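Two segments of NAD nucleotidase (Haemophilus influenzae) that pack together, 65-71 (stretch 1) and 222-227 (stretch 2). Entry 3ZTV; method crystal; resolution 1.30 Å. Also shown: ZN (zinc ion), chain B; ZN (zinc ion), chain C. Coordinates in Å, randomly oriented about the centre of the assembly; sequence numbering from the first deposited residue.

Stretch 1 65-71: VLHAGDA
Stretch 2 222-227: IVTGDS

No hydrogen bond crosses between these two stretches; what joins them at one end is a zinc ion. The chain B zinc is bound by Asp70 OD2 and by Asp226 OD1, each 2.1 Å from the metal; the two oxygens, Asp70 OD2 and Asp226 OD1, are 4.3 Å apart, with the zinc between them almost in line. Asp70 OD2 also binds the chain C zinc, at 2.4 Å, and therefore bridges the metals. Water 1 does the same, its O lying 2.0 Å from the chain B zinc and 2.1 Å from the chain C zinc; it also donates a hydrogen bond to Asp226 O (3.1 Å from the water O). Ligands elsewhere in the structure complete both sites.

Strands 65-67 and 222-224 begin earlier in the chain and give way to loop (phi/psi: Leu66 -129/147, Val223 -88/120, Thr224 -106/144). The touching parts run nearly parallel, 8° apart end to end. Register is set by Ala68 opposite Gly225 (CA to CA, 5.1 Å), widening to 7.4 Å between the CA atoms of Asp70 and Asp226.

Before the metal, the contact is van der Waals packing. The CA-to-CB bonds of Leu66 (m, t) and Val223 (t) point toward the partner stretch, that of Thr224 (m) away; Leu66 CD1 meets Val223 CG2 at 3.9 Å. Ala68 (-89/23) rests its methyl on backbone, with CB 3.6 Å from Thr224 O and 3.8 Å from Gly225 N. At Gly225 (-135/173) an ideal CB would clash, 2.4 Å from Ala68 O.

Both aspartate ligands lie in the loops. At Gly69 (103/172) a CB would jam against Ala68 O; its N donates to His67 ND1 (3.1 Å, 155°; His67 chi1 -169°, chi2 -53°). The CA-to-CB bond of Asp70 (54/56; chi1 -80°, chi2 -3°) points toward stretch 2, that of Asp226 (103/-39; chi1 -167°, chi2 63°) sideways.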

# COMPACT_ATOMS: atom_id res chain seq x y z
N VAL A 65 -12.97 -4.54 -27.72
CA VAL A 65 -11.96 -3.72 -28.38
C VAL A 65 -11.39 -2.72 -27.38
O VAL A 65 -12.12 -1.89 -26.85
CB VAL A 65 -12.55 -3.03 -29.62
CG1 VAL A 65 -11.49 -2.24 -30.36
CG2 VAL A 65 -13.18 -4.07 -30.55
N LEU A 66 -10.09 -2.82 -27.12
CA LEU A 66 -9.47 -2.14 -25.97
C LEU A 66 -8.24 -1.32 -26.32
O LEU A 66 -7.46 -1.68 -27.21
CB LEU A 66 -9.06 -3.17 -24.92
CG LEU A 66 -10.13 -4.16 -24.46
CD1 LEU A 66 -9.49 -5.24 -23.58
CD2 LEU A 66 -11.28 -3.48 -23.74
N HIS A 67 -8.06 -0.22 -25.58
CA HIS A 67 -6.87 0.62 -25.68
C HIS A 67 -6.24 0.74 -24.29
O HIS A 67 -6.87 1.25 -23.36
CB HIS A 67 -7.24 2.00 -26.23
CG HIS A 67 -6.05 2.84 -26.60
ND1 HIS A 67 -5.00 3.10 -25.74
CD2 HIS A 67 -5.77 3.49 -27.75
CE1 HIS A 67 -4.11 3.86 -26.36
NE2 HIS A 67 -4.56 4.12 -27.58
N ALA A 68 -5.02 0.22 -24.12
CA ALA A 68 -4.41 0.16 -22.79
C ALA A 68 -3.59 1.39 -22.35
O ALA A 68 -2.72 1.26 -21.47
CB ALA A 68 -3.58 -1.12 -22.64
N GLY A 69 -3.86 2.56 -22.93
CA GLY A 69 -3.30 3.81 -22.43
C GLY A 69 -2.13 4.41 -23.20
O GLY A 69 -1.60 3.81 -24.14
N ASP A 70 -1.77 5.64 -22.81
CA ASP A 70 -0.82 6.48 -23.56
C ASP A 70 -1.27 6.65 -25.02
O ASP A 70 -0.54 6.35 -25.99
CB ASP A 70 0.61 5.94 -23.52
CG ASP A 70 1.35 6.27 -22.23
OD1 ASP A 70 0.81 6.98 -21.34
OD2 ASP A 70 2.50 5.80 -22.13
N ALA A 71 -2.49 7.14 -25.16
CA ALA A 71 -2.99 7.61 -26.43
C ALA A 71 -2.21 8.84 -26.88
O ALA A 71 -1.95 9.00 -28.07
CB ALA A 71 -4.47 7.94 -26.31
N ILE A 222 -4.85 -9.97 -18.37
CA ILE A 222 -4.32 -8.63 -18.13
C ILE A 222 -3.76 -8.04 -19.43
O ILE A 222 -2.68 -8.41 -19.90
CB ILE A 222 -3.24 -8.61 -17.02
CG1 ILE A 222 -3.73 -9.34 -15.76
CG2 ILE A 222 -2.82 -7.17 -16.72
CD1 ILE A 222 -2.69 -9.47 -14.66
N VAL A 223 -4.51 -7.10 -19.99
CA VAL A 223 -4.19 -6.43 -21.25
C VAL A 223 -3.33 -5.24 -20.89
O VAL A 223 -3.75 -4.37 -20.12
CB VAL A 223 -5.50 -5.97 -21.96
CG1 VAL A 223 -5.19 -5.30 -23.30
CG2 VAL A 223 -6.46 -7.16 -22.13
N THR A 224 -2.11 -5.22 -21.42
CA THR A 224 -1.02 -4.39 -20.90
C THR A 224 -0.66 -3.17 -21.75
O THR A 224 -0.67 -3.22 -22.99
CB THR A 224 0.24 -5.26 -20.73
OG1 THR A 224 -0.03 -6.30 -19.78
CG2 THR A 224 1.44 -4.47 -20.27
N GLY A 225 -0.31 -2.09 -21.05
CA GLY A 225 0.40 -0.97 -21.64
C GLY A 225 1.54 -0.51 -20.75
O GLY A 225 1.69 -0.97 -19.62
N ASP A 226 2.33 0.41 -21.31
CA ASP A 226 3.44 1.15 -20.67
C ASP A 226 4.84 0.70 -21.02
O ASP A 226 5.74 1.54 -21.14
CB ASP A 226 3.32 1.31 -19.14
CG ASP A 226 4.32 2.34 -18.59
OD1 ASP A 226 4.24 3.53 -18.95
OD2 ASP A 226 5.21 1.97 -17.80
N SER A 227 5.04 -0.61 -21.15
CA SER A 227 6.37 -1.16 -21.42
C SER A 227 6.76 -1.17 -22.90
O SER A 227 7.95 -1.26 -23.22
CB SER A 227 6.51 -2.56 -20.80
OG SER A 227 5.29 -3.32 -20.84
ZN ZN B . 3.15 4.63 -20.44
ZN ZN C . 3.93 4.56 -23.57
O HOH W 1 4.72 4.39 -21.67